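Local coordinates for alpha-ketoglutarate-dependent 2,4-dichlorophenoxyacetate dioxygenase (Bradyrhizobium diazoefficiens, PDB 5BKE), which probably acts as an iron- and 2-oxoglutarate-dependent dioxygenase of the TfdA family that degrades aryloxyalkanoate herbicides, at residues C[64-69]-C[123-128]; C[117-122]-C[213-218]; C[142-147]-C[255-260]; C[167-172]-C[209-214]. All blocks are in the same frame, centred on the assembly; numbering follows the deposited sequence.

Contact 1: C[64-69]-C[123-128]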
loop_
_atom_site.group_PDB
_atom_site.type_symbol
_atom_site.label_atom_id
_atom_site.label_comp_id
_atom_site.label_asym_id
_atom_site.label_seq_id
_atom_site.Cartn_x
_atom_site.Cartn_y
_atom_site.Cartn_z
ATOM N N GLN C 64 45.617 2.168 13.889
ATOM C CA GLN C 64 47.063 1.964 13.928
ATOM C C GLN C 64 47.576 1.621 12.532
ATOM O O GLN C 64 46.798 1.188 11.682
ATOM C CB GLN C 64 47.417 0.856 14.930
ATOM C CG GLN C 64 47.043 1.187 16.369
ATOM C CD GLN C 64 47.564 0.180 17.380
ATOM O OE1 GLN C 64 46.808 -0.654 17.869
ATOM N NE2 GLN C 64 48.863 0.258 17.705
ATOM N N ARG C 65 48.873 1.827 12.299
ATOM C CA ARG C 65 49.551 1.389 11.071
ATOM C C ARG C 65 49.391 -0.111 10.861
ATOM O O ARG C 65 49.557 -0.898 11.804
ATOM C CB ARG C 65 51.066 1.644 11.154
ATOM C CG ARG C 65 51.554 3.060 10.901
ATOM C CD ARG C 65 53.041 3.176 11.270
ATOM N NE ARG C 65 53.463 4.528 11.683
ATOM C CZ ARG C 65 53.275 5.050 12.896
ATOM N NH1 ARG C 65 52.648 4.362 13.850
ATOM N NH2 ARG C 65 53.694 6.285 13.154
ATOM N N GLU C 66 49.082 -0.504 9.629
ATOM C CA GLU C 66 49.223 -1.891 9.224
ATOM C C GLU C 66 50.705 -2.220 9.017
ATOM O O GLU C 66 51.422 -1.496 8.311
ATOM C CB GLU C 66 48.436 -2.198 7.948
ATOM C CG GLU C 66 48.250 -3.693 7.727
ATOM C CD GLU C 66 47.496 -4.044 6.453
ATOM O OE1 GLU C 66 48.025 -3.805 5.341
ATOM O OE2 GLU C 66 46.380 -4.596 6.573
ATOM N N ASP C 67 51.145 -3.312 9.641
ATOM C CA ASP C 67 52.472 -3.886 9.403
ATOM C C ASP C 67 52.633 -4.303 7.928
ATOM O O ASP C 67 51.943 -5.202 7.439
ATOM C CB ASP C 67 52.718 -5.063 10.355
ATOM C CG ASP C 67 54.169 -5.562 10.342
ATOM O OD1 ASP C 67 55.021 -5.068 9.560
ATOM O OD2 ASP C 67 54.456 -6.474 11.142
ATOM N N ALA C 68 53.550 -3.616 7.244
ATOM C CA ALA C 68 53.812 -3.784 5.813
ATOM C C ALA C 68 54.424 -5.137 5.409
ATOM O O ALA C 68 54.244 -5.567 4.265
ATOM C CB ALA C 68 54.681 -2.638 5.307
ATOM N N ARG C 69 55.137 -5.789 6.335
ATOM C CA ARG C 69 55.830 -7.067 6.078
ATOM C C ARG C 69 54.923 -8.174 5.521
ATOM O O ARG C 69 53.821 -8.399 6.035
ATOM C CB ARG C 69 56.551 -7.551 7.338
ATOM C CG ARG C 69 58.041 -7.243 7.358
ATOM C CD ARG C 69 58.873 -8.448 6.930
ATOM N NE ARG C 69 58.929 -9.475 7.976
ATOM C CZ ARG C 69 59.331 -10.735 7.802
ATOM N NH1 ARG C 69 59.726 -11.172 6.607
ATOM N NH2 ARG C 69 59.334 -11.568 8.839
ATOM N N ILE C 123 43.964 -10.605 9.222
ATOM C CA ILE C 123 43.207 -9.403 9.576
ATOM C C ILE C 123 43.422 -8.382 8.441
ATOM O O ILE C 123 44.489 -7.768 8.359
ATOM C CB ILE C 123 43.575 -8.842 10.978
ATOM C CG1 ILE C 123 43.350 -9.906 12.076
ATOM C CG2 ILE C 123 42.724 -7.623 11.285
ATOM C CD1 ILE C 123 43.896 -9.565 13.456
ATOM N N PRO C 124 42.422 -8.219 7.542
ATOM C CA PRO C 124 42.633 -7.322 6.401
ATOM C C PRO C 124 42.519 -5.850 6.794
ATOM O O PRO C 124 41.911 -5.532 7.817
ATOM C CB PRO C 124 41.511 -7.716 5.443
ATOM C CG PRO C 124 40.397 -8.166 6.344
ATOM C CD PRO C 124 41.067 -8.816 7.528
ATOM N N ALA C 125 43.095 -4.975 5.973
ATOM C CA ALA C 125 43.136 -3.528 6.215
ATOM C C ALA C 125 41.753 -2.890 6.422
ATOM O O ALA C 125 40.762 -3.361 5.877
ATOM C CB ALA C 125 43.849 -2.841 5.070
ATOM N N LYS C 126 41.719 -1.839 7.236
ATOM C CA LYS C 126 40.558 -0.991 7.398
ATOM C C LYS C 126 40.577 0.092 6.297
ATOM O O LYS C 126 39.997 -0.114 5.224
ATOM C CB LYS C 126 40.556 -0.398 8.813
ATOM C CG LYS C 126 39.250 0.236 9.250
ATOM C CD LYS C 126 39.358 0.724 10.686
ATOM C CE LYS C 126 38.445 1.918 10.939
ATOM N NZ LYS C 126 38.549 2.435 12.333
ATOM N N PHE C 127 41.270 1.211 6.536
ATOM C CA PHE C 127 41.329 2.308 5.554
ATOM C C PHE C 127 42.655 2.345 4.822
ATOM O O PHE C 127 43.711 2.056 5.411
ATOM C CB PHE C 127 41.105 3.685 6.205
ATOM C CG PHE C 127 39.768 3.852 6.895
ATOM C CD1 PHE C 127 38.670 3.038 6.592
ATOM C CD2 PHE C 127 39.599 4.871 7.829
ATOM C CE1 PHE C 127 37.451 3.218 7.231
ATOM C CE2 PHE C 127 38.373 5.063 8.468
ATOM C CZ PHE C 127 37.302 4.228 8.173
ATOM N N SER C 128 42.592 2.705 3.548
ATOM C CA SER C 128 43.760 3.082 2.762
ATOM C C SER C 128 43.657 4.539 2.324
ATOM O O SER C 128 42.581 4.999 1.910
ATOM C CB SER C 128 43.882 2.204 1.531
ATOM O OG SER C 128 44.034 0.838 1.868
HETATM O O HOH W 1 45.332 -5.296 8.686
#
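The carboxylate of Glu66 meets the loop at Ala125 with one oxygen, and the methyl group of Ala125 stands obliquely off the plane of that carboxylate rather than squarely over it. Of the two oxygens OE2 alone makes the approach, with Glu66 OE2 coming to 3.4 Å from Ala125 CB. Ala125 N lies equally near OE2, but its N-H points badly, so this approach is not a hydrogen bond. The polar link is made by a water instead, which donates to Glu66 OE2 at 2.5 Å and to Ile123 O at 2.6 Å and so ties the two loops together. The contact sits where a loop beyond helix 52-59 passes the start of strand 127-132, a strand of the larger sheet in the double-stranded beta-helix of this dioxygenase family. Backbone bonds from Glu66 to Thr281 and from Phe127 to Val282 hold both segments to the end of strand 276-281 and the residue after it. With CG anti to the backbone N (chi1 -164°) and the chain extended beyond it, Glu66 reaches across from its own loop to Ala125. Its other oxygen, OE1, bonds to Ser118 OG in one of the two positions modelled for that serine, and has a long, weak ion pair with Arg121 NE. Ser128 OG bonds to OD2 of the metal ligand Asp117.

Contact 2: C[117-122]-C[213-218]. With MN (manganese (II) ion), chain N; OGA (N-oxalylglycine), chain O.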
loop_
_atom_site.group_PDB
_atom_site.type_symbol
_atom_site.label_atom_id
_atom_site.label_comp_id
_atom_site.label_asym_id
_atom_site.label_seq_id
_atom_site.Cartn_x
_atom_site.Cartn_y
_atom_site.Cartn_z
ATOM N N ASP C 117 42.488 -4.050 -0.449
ATOM C CA ASP C 117 43.881 -4.079 0.018
ATOM C C ASP C 117 44.051 -5.042 1.180
ATOM O O ASP C 117 43.187 -5.102 2.089
ATOM C CB ASP C 117 44.380 -2.698 0.466
ATOM C CG ASP C 117 44.580 -1.724 -0.678
ATOM O OD1 ASP C 117 44.904 -2.133 -1.814
ATOM O OD2 ASP C 117 44.430 -0.512 -0.415
ATOM N N SER C 118 45.173 -5.771 1.119
ATOM C CA SER C 118 45.590 -6.702 2.173
ATOM C C SER C 118 44.547 -7.780 2.496
ATOM O O SER C 118 44.476 -8.269 3.634
ATOM C CB SER C 118 46.004 -5.937 3.438
ATOM O OG SER C 118 47.195 -5.203 3.224
ATOM N N SER C 119 43.735 -8.151 1.502
ATOM C CA SER C 119 42.752 -9.213 1.682
ATOM C C SER C 119 43.447 -10.586 1.855
ATOM O O SER C 119 42.828 -11.554 2.323
ATOM C CB SER C 119 41.707 -9.203 0.550
ATOM O OG SER C 119 42.234 -9.629 -0.691
ATOM N N PHE C 120 44.732 -10.635 1.477
ATOM C CA PHE C 120 45.654 -11.767 1.719
ATOM C C PHE C 120 46.191 -11.860 3.160
ATOM O O PHE C 120 47.031 -12.712 3.445
ATOM C CB PHE C 120 46.839 -11.700 0.736
ATOM C CG PHE C 120 47.564 -10.384 0.753
ATOM C CD1 PHE C 120 48.503 -10.090 1.758
ATOM C CD2 PHE C 120 47.299 -9.416 -0.226
ATOM C CE1 PHE C 120 49.155 -8.855 1.781
ATOM C CE2 PHE C 120 47.959 -8.183 -0.214
ATOM C CZ PHE C 120 48.883 -7.902 0.792
ATOM N N ARG C 121 45.733 -10.980 4.053
ATOM C CA ARG C 121 46.113 -11.013 5.472
ATOM C C ARG C 121 44.973 -11.534 6.340
ATOM O O ARG C 121 43.806 -11.223 6.060
ATOM C CB ARG C 121 46.500 -9.625 5.980
ATOM C CG ARG C 121 47.668 -8.987 5.264
ATOM C CD ARG C 121 48.101 -7.729 5.998
ATOM N NE ARG C 121 49.082 -6.993 5.206
ATOM C CZ ARG C 121 50.383 -7.277 5.143
ATOM N NH1 ARG C 121 50.898 -8.297 5.833
ATOM N NH2 ARG C 121 51.171 -6.534 4.374
ATOM N N PRO C 122 45.299 -12.317 7.404
ATOM C CA PRO C 122 44.243 -12.846 8.278
ATOM C C PRO C 122 43.359 -11.745 8.889
ATOM O O PRO C 122 42.148 -11.943 9.048
ATOM C CB PRO C 122 45.022 -13.624 9.361
ATOM C CG PRO C 122 46.452 -13.221 9.205
ATOM C CD PRO C 122 46.613 -12.894 7.753
ATOM N N SER C 213 37.900 -9.658 -4.483
ATOM C CA SER C 213 39.323 -9.306 -4.579
ATOM C C SER C 213 40.052 -10.211 -5.556
ATOM O O SER C 213 39.789 -11.427 -5.617
ATOM C CB SER C 213 40.004 -9.386 -3.200
ATOM O OG SER C 213 41.295 -8.800 -3.227
ATOM N N SER C 214 40.975 -9.613 -6.310
ATOM C CA SER C 214 41.887 -10.362 -7.198
ATOM C C SER C 214 42.692 -11.452 -6.461
ATOM O O SER C 214 43.067 -12.459 -7.057
ATOM C CB SER C 214 42.848 -9.405 -7.900
ATOM O OG SER C 214 43.662 -8.739 -6.946
ATOM N N HIS C 215 42.943 -11.244 -5.172
ATOM C CA HIS C 215 43.682 -12.214 -4.350
ATOM C C HIS C 215 42.912 -13.523 -4.096
ATOM O O HIS C 215 43.523 -14.562 -3.875
ATOM C CB HIS C 215 44.150 -11.578 -3.042
ATOM C CG HIS C 215 44.841 -10.258 -3.223
ATOM N ND1 HIS C 215 45.894 -10.078 -4.100
ATOM C CD2 HIS C 215 44.641 -9.058 -2.629
ATOM C CE1 HIS C 215 46.302 -8.821 -4.042
ATOM N NE2 HIS C 215 45.560 -8.183 -3.156
ATOM N N ALA C 216 41.580 -13.467 -4.167
ATOM C CA ALA C 216 40.727 -14.650 -4.017
ATOM C C ALA C 216 40.783 -15.543 -5.262
ATOM O O ALA C 216 40.307 -15.167 -6.352
ATOM C CB ALA C 216 39.296 -14.254 -3.680
ATOM N N GLY C 217 41.383 -16.722 -5.092
ATOM C CA GLY C 217 41.613 -17.637 -6.197
ATOM C C GLY C 217 40.813 -18.914 -6.160
ATOM O O GLY C 217 40.816 -19.665 -7.132
ATOM N N LYS C 218 40.140 -19.176 -5.042
ATOM C CA LYS C 218 39.190 -20.291 -4.962
ATOM C C LYS C 218 38.175 -20.099 -3.836
ATOM O O LYS C 218 38.415 -19.339 -2.891
ATOM C CB LYS C 218 39.915 -21.646 -4.832
ATOM C CG LYS C 218 40.470 -21.959 -3.449
ATOM C CD LYS C 218 40.993 -23.390 -3.352
ATOM C CE LYS C 218 39.872 -24.423 -3.321
ATOM N NZ LYS C 218 40.420 -25.806 -3.379
HETATM MN MN MN N . 45.199 -1.217 -3.652
HETATM C C1 OGA O . 46.653 1.146 -3.627
HETATM C C2 OGA O . 46.257 1.039 -5.014
HETATM C C4 OGA O . 46.142 2.176 -7.191
HETATM C C5 OGA O . 46.755 3.433 -7.745
HETATM O O1 OGA O . 46.186 0.297 -2.828
HETATM O O2 OGA O . 47.398 2.092 -3.287
HETATM O "O2'" OGA O . 45.843 -0.044 -5.417
HETATM O O3 OGA O . 47.997 3.556 -7.637
HETATM N N1 OGA O . 46.333 2.139 -5.750
HETATM O O4 OGA O . 46.007 4.292 -8.265
#
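Phe120 and His215 form a T-shaped pair, the edge of the phenyl ring directed at the imidazole face with the planes at 81° and the centroids 5.0 Å apart. They pack beside the metal site of a double-stranded beta-helix dioxygenase, whose two-histidine-one-carboxylate facial triad is His115, Asp117 and His264. Phe120 CD2 does the touching, 3.6 Å from His215 CD2, and the opposite face of the imidazole carries Ser214 OG near its rim. Ser119 OG approaches the same imidazole in plane, at the edge. The chi1 of Ser119, 71°, sets OG between the backbone N and the carbonyl carbon, where it shares a hydrogen bond of 2.8 Å with Ser213 OG; the same hydroxyl also bonds to His169 ND1. Ser213 OG takes the N-H of Ser116, between two metal ligands. His215 ND1 is held by Ser174 OG. Were His215 an alanine, Phe120 would probably lose the face its edge meets, and Ser174 its imidazole partner. On the metal side, Asp117 OD1 binds manganese at 2.1 Å, and N-oxalylglycine chelates the ion through OGA O1 at 2.0 Å and OGA O2' at 2.2 Å.

Contact 3: C[142-147]-C[255-260]. With OGA (N-oxalylglycine), chain O.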
loop_
_atom_site.group_PDB
_atom_site.type_symbol
_atom_site.label_atom_id
_atom_site.label_comp_id
_atom_site.label_asym_id
_atom_site.label_seq_id
_atom_site.Cartn_x
_atom_site.Cartn_y
_atom_site.Cartn_z
ATOM N N THR C 142 42.000 5.935 -11.021
ATOM C CA THR C 142 41.682 4.943 -9.998
ATOM C C THR C 142 40.168 4.775 -9.894
ATOM O O THR C 142 39.435 5.748 -9.731
ATOM C CB THR C 142 42.337 5.272 -8.641
ATOM O OG1 THR C 142 43.743 5.469 -8.845
ATOM C CG2 THR C 142 42.131 4.118 -7.633
ATOM N N GLU C 143 39.712 3.532 -10.020
ATOM C CA GLU C 143 38.283 3.228 -10.020
ATOM C C GLU C 143 37.917 2.515 -8.725
ATOM O O GLU C 143 38.715 1.728 -8.201
ATOM C CB GLU C 143 37.894 2.392 -11.249
ATOM C CG GLU C 143 38.209 3.086 -12.570
ATOM C CD GLU C 143 37.712 2.366 -13.811
ATOM O OE1 GLU C 143 37.298 1.180 -13.745
ATOM O OE2 GLU C 143 37.769 2.995 -14.886
ATOM N N PHE C 144 36.717 2.822 -8.227
ATOM C CA PHE C 144 36.168 2.286 -6.990
ATOM C C PHE C 144 34.799 1.651 -7.246
ATOM O O PHE C 144 33.990 2.178 -8.028
ATOM C CB PHE C 144 36.057 3.396 -5.943
ATOM C CG PHE C 144 37.383 4.017 -5.578
ATOM C CD1 PHE C 144 37.908 5.093 -6.320
ATOM C CD2 PHE C 144 38.124 3.520 -4.503
ATOM C CE1 PHE C 144 39.145 5.652 -5.991
ATOM C CE2 PHE C 144 39.354 4.076 -4.169
ATOM C CZ PHE C 144 39.873 5.138 -4.911
ATOM N N ALA C 145 34.546 0.525 -6.587
ATOM C CA ALA C 145 33.274 -0.169 -6.703
ATOM C C ALA C 145 32.656 -0.387 -5.322
ATOM O O ALA C 145 33.356 -0.758 -4.368
ATOM C CB ALA C 145 33.456 -1.482 -7.438
ATOM N N ASP C 146 31.351 -0.127 -5.229
ATOM C CA ASP C 146 30.606 -0.206 -3.980
ATOM C C ASP C 146 30.086 -1.623 -3.801
ATOM O O ASP C 146 29.114 -2.020 -4.452
ATOM C CB ASP C 146 29.454 0.813 -3.970
ATOM C CG ASP C 146 28.688 0.850 -2.645
ATOM O OD1 ASP C 146 28.682 -0.155 -1.889
ATOM O OD2 ASP C 146 28.069 1.901 -2.363
ATOM N N MET C 147 30.724 -2.365 -2.896
ATOM C CA MET C 147 30.393 -3.775 -2.639
ATOM C C MET C 147 29.061 -4.026 -1.919
ATOM O O MET C 147 28.519 -5.140 -1.996
ATOM C CB MET C 147 31.545 -4.469 -1.897
ATOM C CG MET C 147 32.832 -4.621 -2.710
ATOM S SD MET C 147 32.649 -5.601 -4.222
ATOM C CE MET C 147 32.723 -4.301 -5.448
ATOM N N VAL C 255 42.708 10.590 -1.839
ATOM C CA VAL C 255 41.541 9.717 -1.872
ATOM C C VAL C 255 41.744 8.611 -0.839
ATOM O O VAL C 255 42.796 7.957 -0.802
ATOM C CB VAL C 255 41.267 9.147 -3.287
ATOM C CG1 VAL C 255 40.032 8.264 -3.296
ATOM C CG2 VAL C 255 41.071 10.285 -4.290
ATOM N N MET C 256 40.743 8.434 0.018
ATOM C CA MET C 256 40.767 7.391 1.041
ATOM C C MET C 256 39.545 6.498 0.941
ATOM O O MET C 256 38.433 6.971 0.663
ATOM C CB MET C 256 40.940 7.971 2.448
ATOM C CG MET C 256 39.820 8.854 2.964
ATOM S SD MET C 256 40.150 9.564 4.598
ATOM C CE MET C 256 40.417 8.108 5.624
ATOM N N TRP C 257 39.755 5.202 1.133
ATOM C CA TRP C 257 38.685 4.235 0.953
ATOM C C TRP C 257 38.611 3.214 2.081
ATOM O O TRP C 257 39.634 2.905 2.723
ATOM C CB TRP C 257 38.770 3.558 -0.424
ATOM C CG TRP C 257 40.046 2.797 -0.694
ATOM C CD1 TRP C 257 40.288 1.474 -0.414
ATOM C CD2 TRP C 257 41.238 3.298 -1.324
ATOM N NE1 TRP C 257 41.554 1.132 -0.811
ATOM C CE2 TRP C 257 42.162 2.224 -1.377
ATOM C CE3 TRP C 257 41.621 4.551 -1.833
ATOM C CZ2 TRP C 257 43.446 2.359 -1.924
ATOM C CZ3 TRP C 257 42.898 4.690 -2.386
ATOM C CH2 TRP C 257 43.796 3.598 -2.419
ATOM N N ASP C 258 37.397 2.718 2.323
ATOM C CA ASP C 258 37.183 1.637 3.259
ATOM C C ASP C 258 37.281 0.317 2.515
ATOM O O ASP C 258 36.434 -0.008 1.666
ATOM C CB ASP C 258 35.843 1.778 3.989
ATOM C CG ASP C 258 35.672 0.759 5.111
ATOM O OD1 ASP C 258 36.586 -0.071 5.353
ATOM O OD2 ASP C 258 34.612 0.797 5.776
ATOM N N ASN C 259 38.329 -0.446 2.839
ATOM C CA ASN C 259 38.573 -1.756 2.197
ATOM C C ASN C 259 37.495 -2.782 2.550
ATOM O O ASN C 259 37.272 -3.734 1.800
ATOM C CB ASN C 259 39.973 -2.284 2.560
ATOM C CG ASN C 259 41.081 -1.511 1.850
ATOM O OD1 ASN C 259 41.246 -1.600 0.618
ATOM N ND2 ASN C 259 41.829 -0.729 2.618
ATOM N N ARG C 260 36.818 -2.553 3.678
ATOM C CA ARG C 260 35.764 -3.438 4.180
ATOM C C ARG C 260 34.439 -3.339 3.375
ATOM O O ARG C 260 33.570 -4.218 3.511
ATOM C CB ARG C 260 35.512 -3.186 5.679
ATOM C CG ARG C 260 36.783 -3.147 6.537
ATOM C CD ARG C 260 36.519 -2.687 7.962
ATOM N NE ARG C 260 36.013 -1.318 8.010
ATOM C CZ ARG C 260 35.661 -0.663 9.113
ATOM N NH1 ARG C 260 35.769 -1.232 10.312
ATOM N NH2 ARG C 260 35.209 0.584 9.017
HETATM C C1 OGA O . 46.653 1.146 -3.627
HETATM C C2 OGA O . 46.257 1.039 -5.014
HETATM C C4 OGA O . 46.142 2.176 -7.191
HETATM C C5 OGA O . 46.755 3.433 -7.745
HETATM O O1 OGA O . 46.186 0.297 -2.828
HETATM O O2 OGA O . 47.398 2.092 -3.287
HETATM O "O2'" OGA O . 45.843 -0.044 -5.417
HETATM O O3 OGA O . 47.997 3.556 -7.637
HETATM N N1 OGA O . 46.333 2.139 -5.750
HETATM O O4 OGA O . 46.007 4.292 -8.265
#
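Thr142 OG1 is gripped from two quarters, donating to OGA O4 of N-oxalylglycine at 2.6 Å and receiving the indole N-H of Trp249. Arg275 and Arg279 also bond to the inhibitor, whose other end lies against Trp257: CZ2 of that indole is 3.5 Å from OGA O1, at the ring edge and in plane. Two residues on from Thr142, Phe144 reaches from strand 142-146 of the smaller sheet to strand 254-258 of the larger one, packing the two sheets of the double-stranded beta-helix together. It presents its edge: CE2 of Phe144 stands 3.0 Å above the indole plane, toward the rim, and 3.3 Å from Trp257 CE3. The planes are inclined at 56°, and the chi1 of Trp257, 60°, turns its indole toward Phe144 by placing CG between backbone N and carbonyl carbon. Phe144 CZ meets Val255 CG1 at 3.5 Å. Trp257 NE1 gives a weak bond to Asn259 OD1. With a leucine in place of Trp257, the edge of Phe144 is likely to lose its indole neighbour and a gap to open beside the metal-binding end of the inhibitor. The apolar wedge backs a pocket in which hydroxyl, guanidinium groups and metal hold the inhibitor's polar ends.

Contact 4: C[167-172]-C[209-214]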
loop_
_atom_site.group_PDB
_atom_site.type_symbol
_atom_site.label_atom_id
_atom_site.label_comp_id
_atom_site.label_asym_id
_atom_site.label_seq_id
_atom_site.Cartn_x
_atom_site.Cartn_y
_atom_site.Cartn_z
ATOM N N CYS C 167 36.433 -17.814 0.851
ATOM C CA CYS C 167 37.464 -17.703 -0.195
ATOM C C CYS C 167 38.879 -17.800 0.382
ATOM O O CYS C 167 39.128 -17.364 1.504
ATOM C CB CYS C 167 37.322 -16.381 -0.958
ATOM S SG CYS C 167 35.714 -16.072 -1.732
ATOM N N GLU C 168 39.793 -18.362 -0.406
ATOM C CA GLU C 168 41.223 -18.369 -0.098
ATOM C C GLU C 168 41.917 -17.221 -0.831
ATOM O O GLU C 168 41.908 -17.168 -2.064
ATOM C CB GLU C 168 41.860 -19.715 -0.467
ATOM C CG GLU C 168 41.275 -20.884 0.308
ATOM C CD GLU C 168 42.079 -22.178 0.227
ATOM O OE1 GLU C 168 43.261 -22.163 -0.202
ATOM O OE2 GLU C 168 41.510 -23.224 0.623
ATOM N N HIS C 169 42.490 -16.299 -0.064
ATOM C CA HIS C 169 43.165 -15.131 -0.622
ATOM C C HIS C 169 44.686 -15.272 -0.505
ATOM O O HIS C 169 45.207 -15.610 0.567
ATOM C CB HIS C 169 42.774 -13.860 0.117
ATOM C CG HIS C 169 41.351 -13.431 -0.070
ATOM N ND1 HIS C 169 41.015 -12.221 -0.640
ATOM C CD2 HIS C 169 40.182 -14.014 0.293
ATOM C CE1 HIS C 169 39.700 -12.083 -0.631
ATOM N NE2 HIS C 169 39.172 -13.154 -0.062
ATOM N N SER C 170 45.379 -14.981 -1.604
ATOM C CA SER C 170 46.835 -14.949 -1.653
ATOM C C SER C 170 47.313 -14.018 -2.764
ATOM O O SER C 170 46.717 -13.984 -3.853
ATOM C CB SER C 170 47.386 -16.353 -1.910
ATOM O OG SER C 170 48.789 -16.324 -2.089
ATOM N N LEU C 171 48.410 -13.303 -2.500
ATOM C CA LEU C 171 49.129 -12.558 -3.548
ATOM C C LEU C 171 49.539 -13.433 -4.731
ATOM O O LEU C 171 49.642 -12.945 -5.857
ATOM C CB LEU C 171 50.342 -11.816 -2.985
ATOM C CG LEU C 171 50.039 -10.478 -2.304
ATOM C CD1 LEU C 171 51.134 -10.086 -1.323
ATOM C CD2 LEU C 171 49.792 -9.362 -3.313
ATOM N N MET C 172 49.728 -14.727 -4.482
ATOM C CA MET C 172 50.049 -15.692 -5.539
ATOM C C MET C 172 48.898 -15.911 -6.533
ATOM O O MET C 172 49.138 -16.257 -7.695
ATOM C CB MET C 172 50.495 -17.029 -4.937
ATOM C CG MET C 172 51.737 -16.958 -4.052
ATOM S SD MET C 172 52.421 -18.579 -3.602
ATOM C CE MET C 172 51.285 -19.154 -2.337
ATOM N N SER C 209 28.041 -6.926 2.416
ATOM C CA SER C 209 28.777 -6.605 1.195
ATOM C C SER C 209 29.571 -7.795 0.684
ATOM O O SER C 209 29.965 -8.691 1.453
ATOM C CB SER C 209 29.683 -5.380 1.391
ATOM O OG SER C 209 30.632 -5.612 2.417
ATOM N N LEU C 210 29.773 -7.800 -0.629
ATOM C CA LEU C 210 30.571 -8.808 -1.308
ATOM C C LEU C 210 32.048 -8.544 -1.040
ATOM O O LEU C 210 32.552 -7.462 -1.320
ATOM C CB LEU C 210 30.280 -8.784 -2.815
ATOM C CG LEU C 210 28.899 -9.273 -3.289
ATOM C CD1 LEU C 210 28.631 -8.916 -4.755
ATOM C CD2 LEU C 210 28.776 -10.776 -3.086
ATOM N N TYR C 211 32.736 -9.534 -0.482
ATOM C CA TYR C 211 34.159 -9.400 -0.207
ATOM C C TYR C 211 34.911 -9.982 -1.382
ATOM O O TYR C 211 35.377 -11.128 -1.362
ATOM C CB TYR C 211 34.557 -10.058 1.122
ATOM C CG TYR C 211 35.955 -9.691 1.615
ATOM C CD1 TYR C 211 36.779 -8.792 0.905
ATOM C CD2 TYR C 211 36.447 -10.230 2.804
ATOM C CE1 TYR C 211 38.044 -8.461 1.358
ATOM C CE2 TYR C 211 37.710 -9.901 3.271
ATOM C CZ TYR C 211 38.502 -9.014 2.551
ATOM O OH TYR C 211 39.744 -8.681 3.041
ATOM N N LEU C 212 34.997 -9.164 -2.420
ATOM C CA LEU C 212 35.630 -9.566 -3.656
ATOM C C LEU C 212 37.032 -8.979 -3.731
ATOM O O LEU C 212 37.315 -7.944 -3.109
ATOM C CB LEU C 212 34.771 -9.139 -4.849
ATOM C CG LEU C 212 33.344 -9.686 -4.896
ATOM C CD1 LEU C 212 32.621 -9.131 -6.116
ATOM C CD2 LEU C 212 33.312 -11.214 -4.902
ATOM N N SER C 213 37.900 -9.658 -4.483
ATOM C CA SER C 213 39.323 -9.306 -4.579
ATOM C C SER C 213 40.052 -10.211 -5.556
ATOM O O SER C 213 39.789 -11.427 -5.617
ATOM C CB SER C 213 40.004 -9.386 -3.200
ATOM O OG SER C 213 41.295 -8.800 -3.227
ATOM N N SER C 214 40.975 -9.613 -6.310
ATOM C CA SER C 214 41.887 -10.362 -7.198
ATOM C C SER C 214 42.692 -11.452 -6.461
ATOM O O SER C 214 43.067 -12.459 -7.057
ATOM C CB SER C 214 42.848 -9.405 -7.900
ATOM O OG SER C 214 43.662 -8.739 -6.946
HETATM O O HOH W 2 36.274 -13.108 0.413
#
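His169 runs from the end of strand 166-169, in the four-stranded antiparallel sheet, toward Tyr211 and Ser213 in the loop that follows strand 208-210; Ser213 in turn packs near the metal ligand His115. At CB the chain turns so that CG is anti to the carbonyl carbon (chi1 -68°), and the imidazole swings over to the 209-214 segment. Beyond CG, CD2 is on the side where Cys167 O lies at the ring edge and in plane. On the other branch, ND1 hydrogen-bonds to Ser119 OG and stands 4.0 Å from Ser213 CB. CE1 makes the nearest approach, 3.7 Å from Ser213 CB, a methylene met at the imidazole edge. The same carbon hangs over one face of Tyr211, 4.5 Å from Tyr211 CE1; the rings of His169 and Tyr211 are inclined at 39°, an oblique pair rather than a stack. The tip, NE2, reaches a water at 2.9 Å, and that water donates to Tyr211 O at 2.8 Å. Both ring nitrogens therefore have polar partners in a buried place, which should fix the rotation of the ring. Tyr211, the centre of an inverse gamma turn, also has a cation-pi contact with Arg200. Past His169 the strand gives way to helix 171-176, which Ser170 N-caps: Ser170 OG accepts from Met172 N at 3.0 Å, with an N-H...O angle of 151°.

How the contacts relate
Contacts 2, 3 and 4 are buried, whereas contact 1 lies partly at the surface and relies on water where its loops meet. Contacts 2 and 4 almost coincide, their centres about 3 Å apart, and share Ser213 and Ser214; Ser119 OG of contact 2 bonds to His169 ND1 of contact 4, so two serine hydroxyls and one imidazole are linked in a row. Contact 3 is aromatic and aliphatic, as befits the space between two sheets. Contacts 1 and 3 reach neighbouring strands of the larger sheet, 127-132 and 254-258. Asn259 joins three contacts, its side chain bonding to Ser128 of contact 1 and to the backbone N of Asp117 of contact 2.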